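Tyrosinase (Burkholderia thailandensis, PDB 5ZRD) catalyses, as a copper-dependent monooxygenase with a pair of copper ions, the ortho-hydroxylation of monophenols to catechols and probably their further oxidation to quinones. Local coordinates at residues G86-T92 and Y250-T256; T124-I129 and L212-R217; G166-E170 and R469-V473. All coordinates share one frame; numbering follows the deposited sequence.

Interaction 1: residues G86-T92 and Y250-T256; sequences GNVLFPT and YTVFSNT
Tyr250 opens the helix 250-254 and meets the other segment with its hydroxyl: OH donates a hydrogen bond of 2.7 Å to Val88 O, which it approaches almost head-on, with a C=O...O angle of 168°. A tyrosine suits the place because a long flat ring can carry a hydroxyl as far as this carbonyl; with CG anti to the backbone N (chi1 175°) the ring points there and passes Pro91, whose CG comes within 4.0 Å of Tyr250 CE1. The next residue, Thr251, offers its methyl CG2 to Val88 CG1.

Ser254 is small enough to sit against the bend at Val88. Its OG gives its proton to Thr251 O and accepts from Asn255 ND2 at 2.7 Å, while its CB lies over one face of the Tyr250 ring, toward the rim, and also touches Pro91 CG. Asn255, the N-cap of helix 256-265, lies against the backbone of 86-88, CB 3.2 Å from Asn87 O; its ND2 also bonds Ser258 OG. Positive phi favours glycine at Gly86, whose CA packs 4.0 Å from Thr256 OG1.

Across from them, Asn87 OD1 caps Leu89 N in a type I turn that leads into helix 90-108. That helix presents Phe90 to the copper ligands His94 and His277, while helix 315-334 packs on Pro91 and Tyr250, and Glu274 of helix 274-285 bonds both Gly86 N and Thr256 N.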
loop_
_atom_site.group_PDB
_atom_site.type_symbol
_atom_site.label_atom_id
_atom_site.label_comp_id
_atom_site.label_asym_id
_atom_site.label_seq_id
_atom_site.Cartn_x
_atom_site.Cartn_y
_atom_site.Cartn_z
ATOM N N GLY A 86 -6.104 23.589 -15.027
ATOM C CA GLY A 86 -4.748 23.993 -14.775
ATOM C C GLY A 86 -3.760 23.362 -15.747
ATOM O O GLY A 86 -2.569 23.225 -15.398
ATOM N N ASN A 87 -4.191 22.991 -16.953
ATOM C CA ASN A 87 -3.238 22.422 -17.887
ATOM C C ASN A 87 -3.651 22.762 -19.324
ATOM O O ASN A 87 -4.719 23.288 -19.548
ATOM C CB ASN A 87 -3.062 20.928 -17.623
ATOM C CG ASN A 87 -4.250 20.100 -18.065
ATOM O OD1 ASN A 87 -4.877 20.407 -19.081
ATOM N ND2 ASN A 87 -4.496 19.005 -17.354
ATOM N N VAL A 88 -2.792 22.467 -20.296
ATOM C CA VAL A 88 -3.006 22.996 -21.671
ATOM C C VAL A 88 -4.196 22.315 -22.368
ATOM O O VAL A 88 -4.644 22.772 -23.415
ATOM C CB VAL A 88 -1.729 22.865 -22.521
ATOM C CG1 VAL A 88 -0.643 23.795 -22.006
ATOM C CG2 VAL A 88 -1.217 21.431 -22.564
ATOM N N LEU A 89 -4.722 21.247 -21.813
ATOM C CA LEU A 89 -5.917 20.619 -22.373
ATOM C C LEU A 89 -7.191 21.313 -21.872
ATOM O O LEU A 89 -8.271 20.912 -22.256
ATOM C CB LEU A 89 -5.918 19.138 -21.982
ATOM C CG LEU A 89 -4.675 18.360 -22.418
ATOM C CD1 LEU A 89 -4.844 16.878 -22.138
ATOM C CD2 LEU A 89 -4.384 18.587 -23.888
ATOM N N PHE A 90 -7.101 22.359 -21.057
ATOM C CA PHE A 90 -8.348 22.948 -20.533
ATOM C C PHE A 90 -9.294 23.364 -21.688
ATOM O O PHE A 90 -10.473 23.023 -21.696
ATOM C CB PHE A 90 -8.054 24.071 -19.528
ATOM C CG PHE A 90 -9.242 24.955 -19.267
ATOM C CD1 PHE A 90 -10.167 24.629 -18.298
ATOM C CD2 PHE A 90 -9.494 26.062 -20.048
ATOM C CE1 PHE A 90 -11.292 25.416 -18.086
ATOM C CE2 PHE A 90 -10.596 26.863 -19.827
ATOM C CZ PHE A 90 -11.500 26.538 -18.844
ATOM N N PRO A 91 -8.827 24.153 -22.631
ATOM C CA PRO A 91 -9.734 24.680 -23.662
ATOM C C PRO A 91 -10.317 23.608 -24.599
ATOM O O PRO A 91 -11.500 23.650 -24.930
ATOM C CB PRO A 91 -8.836 25.604 -24.494
ATOM C CG PRO A 91 -7.812 26.078 -23.498
ATOM C CD PRO A 91 -7.536 24.840 -22.675
ATOM N N THR A 92 -9.453 22.704 -25.044
ATOM C CA THR A 92 -9.817 21.715 -26.022
ATOM C C THR A 92 -10.673 20.617 -25.385
ATOM O O THR A 92 -11.523 20.047 -26.022
ATOM C CB THR A 92 -8.558 21.095 -26.640
ATOM O OG1 THR A 92 -7.616 20.705 -25.637
ATOM C CG2 THR A 92 -7.897 22.060 -27.579
ATOM N N TYR A 250 -0.790 30.035 -27.230
ATOM C CA TYR A 250 -1.783 29.096 -26.787
ATOM C C TYR A 250 -1.405 28.526 -25.410
ATOM O O TYR A 250 -2.252 28.365 -24.555
ATOM C CB TYR A 250 -1.987 27.952 -27.783
ATOM C CG TYR A 250 -2.948 26.934 -27.234
ATOM C CD1 TYR A 250 -4.299 27.210 -27.146
ATOM C CD2 TYR A 250 -2.500 25.740 -26.693
ATOM C CE1 TYR A 250 -5.192 26.324 -26.553
ATOM C CE2 TYR A 250 -3.373 24.845 -26.093
ATOM C CZ TYR A 250 -4.724 25.138 -26.025
ATOM O OH TYR A 250 -5.574 24.243 -25.452
ATOM N N THR A 251 -0.149 28.228 -25.185
ATOM C CA THR A 251 0.219 27.656 -23.885
ATOM C C THR A 251 -0.298 28.548 -22.741
ATOM O O THR A 251 -0.967 28.036 -21.844
ATOM C CB THR A 251 1.716 27.349 -23.801
ATOM O OG1 THR A 251 2.050 26.460 -24.871
ATOM C CG2 THR A 251 2.092 26.696 -22.491
ATOM N N VAL A 252 -0.078 29.862 -22.783
ATOM C CA VAL A 252 -0.391 30.669 -21.629
ATOM C C VAL A 252 -1.825 31.179 -21.723
ATOM O O VAL A 252 -2.397 31.579 -20.700
ATOM C CB VAL A 252 0.618 31.807 -21.439
ATOM C CG1 VAL A 252 2.007 31.233 -21.287
ATOM C CG2 VAL A 252 0.563 32.860 -22.536
ATOM N N PHE A 253 -2.400 31.128 -22.934
ATOM C CA PHE A 253 -3.804 31.377 -23.084
ATOM C C PHE A 253 -4.609 30.273 -22.391
ATOM O O PHE A 253 -5.685 30.536 -21.842
ATOM C CB PHE A 253 -4.227 31.449 -24.554
ATOM C CG PHE A 253 -5.713 31.585 -24.782
ATOM C CD1 PHE A 253 -6.351 32.786 -24.537
ATOM C CD2 PHE A 253 -6.481 30.495 -25.148
ATOM C CE1 PHE A 253 -7.719 32.917 -24.736
ATOM C CE2 PHE A 253 -7.855 30.604 -25.328
ATOM C CZ PHE A 253 -8.474 31.821 -25.128
ATOM N N SER A 254 -4.083 29.050 -22.428
ATOM C CA SER A 254 -4.876 27.881 -22.149
ATOM C C SER A 254 -5.188 27.729 -20.658
ATOM O O SER A 254 -6.204 27.153 -20.364
ATOM C CB SER A 254 -4.217 26.639 -22.668
ATOM O OG SER A 254 -3.077 26.319 -21.890
ATOM N N ASN A 255 -4.353 28.172 -19.725
ATOM C CA ASN A 255 -4.505 27.642 -18.353
ATOM C C ASN A 255 -3.733 28.476 -17.320
ATOM O O ASN A 255 -2.783 29.162 -17.651
ATOM C CB ASN A 255 -4.070 26.176 -18.282
ATOM C CG ASN A 255 -2.572 25.953 -18.272
ATOM O OD1 ASN A 255 -1.973 25.880 -17.195
ATOM N ND2 ASN A 255 -1.960 25.766 -19.446
ATOM N N THR A 256 -4.117 28.333 -16.059
ATOM C CA THR A 256 -3.585 29.158 -14.960
ATOM C C THR A 256 -2.162 28.757 -14.588
ATOM O O THR A 256 -1.399 29.591 -14.079
ATOM C CB THR A 256 -4.487 29.090 -13.719
ATOM O OG1 THR A 256 -4.805 27.723 -13.425
ATOM C CG2 THR A 256 -5.777 29.865 -13.914
#

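Interaction 2: residues T124-I129 and L212-R217; sequences TLKHGI and LNSNVR
Gly128 and Asn213 make the tight end of this contact, their CA atoms 4.3 Å apart where the helix 122-127 stops against the side of helix 205-221. The backbone itself calls for glycine here, its positive phi being combined with a psi that would press any CB against the preceding carbonyl, and the bare CA lets the helix come this close. Asn213 OD1 then accepts a 2.7 Å hydrogen bond from Ile129 N, a fairly straight one at 161°, although the donor stands above the amide's carbonyl plane. Ile129 adds the apolar share: its CD1 lies 3.8 Å from Leu212 CD2, and the side chains of Ile129 and Val216 cross at about a right angle, CG1 against CG2. Trp117 also touches this isoleucine, and Thr124 meets Val216 methyl to methyl.

The arrangement is a C-terminal helix end gripped by side chains of a second helix, within the common central domain of tyrosinase. Arg217 does this at the carbonyls of the last turn, Leu125 and Lys126. Its chain is straight at chi2 and bends at chi3 (69°), which turns NE to Leu125 O at 3.0 Å and 171°, nearly in the guanidinium plane, while Lys126 O lies over one face of the group. The carbonyls of a helix's C-terminal end probably favour the arginine's positive charge. Water 1 lies between two carbonyls, 2.6 Å from Leu125 O and 2.9 Å from Arg217 O.

Toward solvent the packing is looser. Water 2 links Asn213 ND2 to Ile129 O, the CB atoms of Lys126 and the exposed His127 point away from helix 205-221, and Arg217 NH2 reaches a weak bond with Thr226 O.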
loop_
_atom_site.group_PDB
_atom_site.type_symbol
_atom_site.label_atom_id
_atom_site.label_comp_id
_atom_site.label_asym_id
_atom_site.label_seq_id
_atom_site.Cartn_x
_atom_site.Cartn_y
_atom_site.Cartn_z
ATOM N N THR A 124 -26.068 41.109 -19.756
ATOM C CA THR A 124 -25.546 40.483 -18.566
ATOM C C THR A 124 -24.943 41.573 -17.675
ATOM O O THR A 124 -25.137 41.564 -16.455
ATOM C CB THR A 124 -24.548 39.353 -18.868
ATOM O OG1 THR A 124 -25.088 38.340 -19.717
ATOM C CG2 THR A 124 -24.117 38.667 -17.599
ATOM N N LEU A 125 -24.250 42.534 -18.267
ATOM C CA LEU A 125 -23.621 43.540 -17.420
ATOM C C LEU A 125 -24.673 44.319 -16.623
ATOM O O LEU A 125 -24.357 44.796 -15.511
ATOM C CB LEU A 125 -22.816 44.515 -18.270
ATOM C CG LEU A 125 -21.600 43.936 -18.971
ATOM C CD1 LEU A 125 -21.109 44.894 -20.058
ATOM C CD2 LEU A 125 -20.508 43.616 -17.969
ATOM N N LYS A 126 -25.856 44.532 -17.212
ATOM C CA LYS A 126 -26.857 45.424 -16.603
ATOM C C LYS A 126 -27.926 44.624 -15.854
ATOM O O LYS A 126 -28.591 45.205 -15.056
ATOM C CB LYS A 126 -27.544 46.291 -17.664
ATOM C CG LYS A 126 -26.646 47.300 -18.374
ATOM C CD LYS A 126 -27.270 47.885 -19.636
ATOM C CE LYS A 126 -27.838 49.284 -19.468
ATOM N NZ LYS A 126 -28.963 49.340 -18.498
ATOM N N HIS A 127 -28.095 43.330 -16.122
ATOM C CA HIS A 127 -29.191 42.555 -15.516
ATOM C C HIS A 127 -28.791 41.150 -15.022
ATOM O O HIS A 127 -29.627 40.458 -14.450
ATOM C CB HIS A 127 -30.314 42.452 -16.541
ATOM C CG HIS A 127 -30.860 43.796 -16.838
ATOM N ND1 HIS A 127 -30.818 44.350 -18.100
ATOM C CD2 HIS A 127 -31.354 44.735 -16.008
ATOM C CE1 HIS A 127 -31.317 45.562 -18.056
ATOM N NE2 HIS A 127 -31.648 45.824 -16.776
ATOM N N GLY A 128 -27.567 40.686 -15.256
ATOM C CA GLY A 128 -27.173 39.364 -14.781
ATOM C C GLY A 128 -27.635 38.254 -15.712
ATOM O O GLY A 128 -27.628 38.407 -16.921
ATOM N N ILE A 129 -28.057 37.137 -15.158
ATOM C CA ILE A 129 -28.235 35.955 -15.989
ATOM C C ILE A 129 -29.573 36.059 -16.729
ATOM O O ILE A 129 -30.582 36.390 -16.145
ATOM C CB ILE A 129 -28.147 34.668 -15.152
ATOM C CG1 ILE A 129 -26.929 34.662 -14.227
ATOM C CG2 ILE A 129 -28.195 33.441 -16.056
ATOM C CD1 ILE A 129 -26.836 33.416 -13.399
ATOM N N LEU A 212 -28.412 36.622 -6.947
ATOM C CA LEU A 212 -27.471 35.978 -7.846
ATOM C C LEU A 212 -27.174 36.963 -8.984
ATOM O O LEU A 212 -26.030 37.156 -9.363
ATOM C CB LEU A 212 -28.057 34.651 -8.337
ATOM C CG LEU A 212 -27.367 34.000 -9.541
ATOM C CD1 LEU A 212 -25.899 33.741 -9.261
ATOM C CD2 LEU A 212 -28.039 32.712 -9.910
ATOM N N ASN A 213 -28.189 37.628 -9.495
ATOM C CA ASN A 213 -27.979 38.448 -10.691
ATOM C C ASN A 213 -27.070 39.612 -10.318
ATOM O O ASN A 213 -26.149 40.022 -11.053
ATOM C CB ASN A 213 -29.301 38.884 -11.336
ATOM C CG ASN A 213 -29.881 37.774 -12.180
ATOM O OD1 ASN A 213 -29.125 36.919 -12.661
ATOM N ND2 ASN A 213 -31.197 37.759 -12.335
ATOM N N SER A 214 -27.274 40.063 -9.107
ATOM C CA SER A 214 -26.539 41.206 -8.618
ATOM C C SER A 214 -25.063 40.831 -8.352
ATOM O O SER A 214 -24.138 41.601 -8.665
ATOM C CB SER A 214 -27.270 41.732 -7.407
ATOM O OG SER A 214 -26.372 42.406 -6.586
ATOM N N ASN A 215 -24.832 39.644 -7.778
ATOM C CA ASN A 215 -23.467 39.078 -7.618
ATOM C C ASN A 215 -22.826 38.929 -9.000
ATOM O O ASN A 215 -21.700 39.365 -9.193
ATOM C CB ASN A 215 -23.507 37.745 -6.867
ATOM C CG ASN A 215 -22.174 37.212 -6.388
ATOM O OD1 ASN A 215 -21.867 36.023 -6.556
ATOM N ND2 ASN A 215 -21.385 38.052 -5.768
ATOM N N VAL A 216 -23.555 38.428 -9.989
ATOM C CA VAL A 216 -22.910 38.246 -11.268
ATOM C C VAL A 216 -22.527 39.623 -11.817
ATOM O O VAL A 216 -21.432 39.769 -12.400
ATOM C CB VAL A 216 -23.789 37.437 -12.231
ATOM C CG1 VAL A 216 -23.320 37.552 -13.672
ATOM C CG2 VAL A 216 -23.829 35.975 -11.804
ATOM N N ARG A 217 -23.387 40.636 -11.604
ATOM C CA ARG A 217 -23.087 41.987 -12.181
ATOM C C ARG A 217 -21.844 42.613 -11.521
ATOM O O ARG A 217 -21.043 43.304 -12.168
ATOM C CB ARG A 217 -24.289 42.913 -12.010
ATOM C CG ARG A 217 -25.467 42.615 -12.928
ATOM C CD ARG A 217 -26.588 43.621 -12.679
ATOM N NE ARG A 217 -26.182 44.946 -13.146
ATOM C CZ ARG A 217 -26.600 46.105 -12.626
ATOM N NH1 ARG A 217 -27.629 46.140 -11.790
ATOM N NH2 ARG A 217 -25.927 47.209 -12.896
HETATM O O HOH W 1 -22.183 45.091 -14.200
HETATM O O HOH W 2 -32.362 35.703 -13.998
#

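Interaction 3: residues G166-E170 and R469-V473; sequences GNIYE and RWNVV. With GOL (glycerol), chain F.
Tyr169 lays its ring flat beneath Val472, one methyl of which serves the whole ring. CB leaves the type I turn Asn167-Glu170, and with CG anti to the carbonyl carbon (chi1 -60°) the ring extends across the 469-473 loop. From CG through CD1 and CD2 to CE1, CE2 and CZ, all six ring atoms lie under Val472 CG2, 3.5 Å from the centroid and 12° off the normal, a CH-pi contact for which a branched valine is well shaped. At the edge, CE1 also comes within 3.3 Å of Trp470 O, while CE2 and CZ lie 3.5 and 3.4 Å from glycerol O1. At the tip, OH accepts a hydrogen bond from Val472 N (3.0 Å, 160°) and shares another with glycerol O1 at 2.6 Å. The hydroxyl thus gives a loop amide an acceptor.

The turn is closed by Glu170 N donating to Asn167 O at 2.9 Å; Asn167 OD1 adds a weak bond from Tyr169 N, and its CB meets the same Val472 CG2. Segment 166-170, in the central tyrosinase domain, takes in the end of strand 165-167 and the turn after it. Gly166 and Asn167 pair in an antiparallel ladder with a strand of the second subunit, so the sheet continues through the interface. Gly164 of that subunit also packs on Val472.

Ile168 CD1 rests 3.9 Å from Trp470 CB, an apolar fit suited to its long branch. Arg469 bends at chi3, bringing its guanidinium toward the glycerol, but its bonds there are weak and doubtful. The glycerol, probably from the crystallisation liquor, also bonds Gly80 N, and Phe61 meets the Tyr169 ring edge-to-face.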
loop_
_atom_site.group_PDB
_atom_site.type_symbol
_atom_site.label_atom_id
_atom_site.label_comp_id
_atom_site.label_asym_id
_atom_site.label_seq_id
_atom_site.Cartn_x
_atom_site.Cartn_y
_atom_site.Cartn_z
ATOM N N GLY A 166 -19.664 7.812 4.895
ATOM C CA GLY A 166 -20.273 8.922 4.130
ATOM C C GLY A 166 -19.264 10.044 3.919
ATOM O O GLY A 166 -18.430 10.262 4.797
ATOM N N ASN A 167 -19.273 10.762 2.791
ATOM C CA ASN A 167 -18.310 11.871 2.712
ATOM C C ASN A 167 -18.890 13.010 1.862
ATOM O O ASN A 167 -19.976 12.871 1.286
ATOM C CB ASN A 167 -16.966 11.346 2.197
ATOM C CG ASN A 167 -17.130 10.863 0.785
ATOM O OD1 ASN A 167 -17.754 11.564 0.019
ATOM N ND2 ASN A 167 -16.682 9.666 0.462
ATOM N N ILE A 168 -18.142 14.110 1.751
ATOM C CA ILE A 168 -18.708 15.335 1.215
ATOM C C ILE A 168 -18.770 15.241 -0.311
ATOM O O ILE A 168 -19.449 16.070 -0.955
ATOM C CB ILE A 168 -17.974 16.602 1.703
ATOM C CG1 ILE A 168 -16.490 16.605 1.344
ATOM C CG2 ILE A 168 -18.178 16.818 3.204
ATOM C CD1 ILE A 168 -15.797 17.870 1.697
ATOM N N TYR A 169 -18.141 14.219 -0.895
ATOM C CA TYR A 169 -18.394 13.947 -2.304
ATOM C C TYR A 169 -19.848 13.527 -2.530
ATOM O O TYR A 169 -20.364 13.728 -3.620
ATOM C CB TYR A 169 -17.531 12.815 -2.860
ATOM C CG TYR A 169 -16.048 13.018 -2.798
ATOM C CD1 TYR A 169 -15.493 14.284 -2.682
ATOM C CD2 TYR A 169 -15.187 11.936 -2.890
ATOM C CE1 TYR A 169 -14.117 14.466 -2.618
ATOM C CE2 TYR A 169 -13.810 12.102 -2.831
ATOM C CZ TYR A 169 -13.270 13.376 -2.708
ATOM O OH TYR A 169 -11.921 13.571 -2.624
ATOM N N GLU A 170 -20.489 12.925 -1.520
ATOM C CA GLU A 170 -21.711 12.113 -1.736
ATOM C C GLU A 170 -22.940 12.998 -1.688
ATOM O O GLU A 170 -22.987 13.973 -0.900
ATOM C CB GLU A 170 -21.782 10.979 -0.711
ATOM C CG GLU A 170 -20.629 10.002 -0.880
ATOM C CD GLU A 170 -20.788 8.727 -0.099
ATOM O OE1 GLU A 170 -20.380 7.667 -0.602
ATOM O OE2 GLU A 170 -21.296 8.831 1.014
ATOM N N ARG A 469 -11.536 22.069 -5.656
ATOM C CA ARG A 469 -12.301 20.841 -5.516
ATOM C C ARG A 469 -12.537 20.582 -4.023
ATOM O O ARG A 469 -11.714 21.019 -3.191
ATOM C CB ARG A 469 -11.468 19.713 -6.127
ATOM C CG ARG A 469 -10.095 19.616 -5.476
ATOM C CD ARG A 469 -9.313 18.371 -5.821
ATOM N NE ARG A 469 -10.028 17.263 -5.231
ATOM C CZ ARG A 469 -9.719 15.989 -5.404
ATOM N NH1 ARG A 469 -10.447 15.059 -4.800
ATOM N NH2 ARG A 469 -8.683 15.669 -6.163
ATOM N N TRP A 470 -13.621 19.903 -3.663
ATOM C CA TRP A 470 -13.703 19.352 -2.323
ATOM C C TRP A 470 -12.757 18.157 -2.237
ATOM O O TRP A 470 -12.676 17.421 -3.204
ATOM C CB TRP A 470 -15.133 18.910 -2.019
ATOM C CG TRP A 470 -16.129 20.015 -2.111
ATOM C CD1 TRP A 470 -17.138 20.132 -3.017
ATOM C CD2 TRP A 470 -16.201 21.172 -1.261
ATOM N NE1 TRP A 470 -17.847 21.275 -2.782
ATOM C CE2 TRP A 470 -17.300 21.934 -1.708
ATOM C CE3 TRP A 470 -15.468 21.612 -0.156
ATOM C CZ2 TRP A 470 -17.679 23.129 -1.093
ATOM C CZ3 TRP A 470 -15.853 22.780 0.467
ATOM C CH2 TRP A 470 -16.956 23.518 0.010
ATOM N N ASN A 471 -12.136 17.943 -1.077
ATOM C CA ASN A 471 -11.238 16.806 -0.840
ATOM C C ASN A 471 -11.655 15.966 0.364
ATOM O O ASN A 471 -11.946 16.496 1.441
ATOM C CB ASN A 471 -9.825 17.237 -0.474
ATOM C CG ASN A 471 -8.961 17.425 -1.695
ATOM O OD1 ASN A 471 -8.500 18.532 -1.948
ATOM N ND2 ASN A 471 -8.746 16.349 -2.431
ATOM N N VAL A 472 -11.589 14.663 0.160
ATOM C CA VAL A 472 -11.685 13.664 1.231
ATOM C C VAL A 472 -10.328 12.975 1.351
ATOM O O VAL A 472 -9.908 12.312 0.414
ATOM C CB VAL A 472 -12.758 12.608 0.914
ATOM C CG1 VAL A 472 -12.820 11.530 1.988
ATOM C CG2 VAL A 472 -14.111 13.237 0.678
ATOM N N VAL A 473 -9.685 13.117 2.484
ATOM C CA VAL A 473 -8.306 12.668 2.627
ATOM C C VAL A 473 -8.176 11.725 3.831
ATOM O O VAL A 473 -8.770 11.974 4.902
ATOM C CB VAL A 473 -7.354 13.869 2.750
ATOM C CG1 VAL A 473 -7.742 14.811 3.883
ATOM C CG2 VAL A 473 -5.910 13.411 2.893
HETATM C C1 GOL F . -10.100 11.040 -4.470
HETATM O O1 GOL F . -10.421 11.517 -3.139
HETATM C C2 GOL F . -9.265 11.994 -5.330
HETATM O O2 GOL F . -8.520 12.819 -4.446
HETATM C C3 GOL F . -10.071 13.010 -6.120
HETATM O O3 GOL F . -10.625 12.682 -7.380
#

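From the N terminus, the chain first opens interaction 1 at 86-92, runs along helix 90-108 into the 124-129 end of interaction 2, and reaches strand 165-167 and interaction 3. Interaction 2 closes first, at 212-217, and its loop lies wholly within the one that interaction 1 closes at 250-256. Interaction 3 closes last, at 469-473, far along the chain, so its span crosses both of the others. Interactions 1 and 2 join helices of the central domain on opposite sides of the chain's centre, about 27 Å apart between centres; interaction 3 ties that domain's strand 165-167 to a loop beyond strand 456-466.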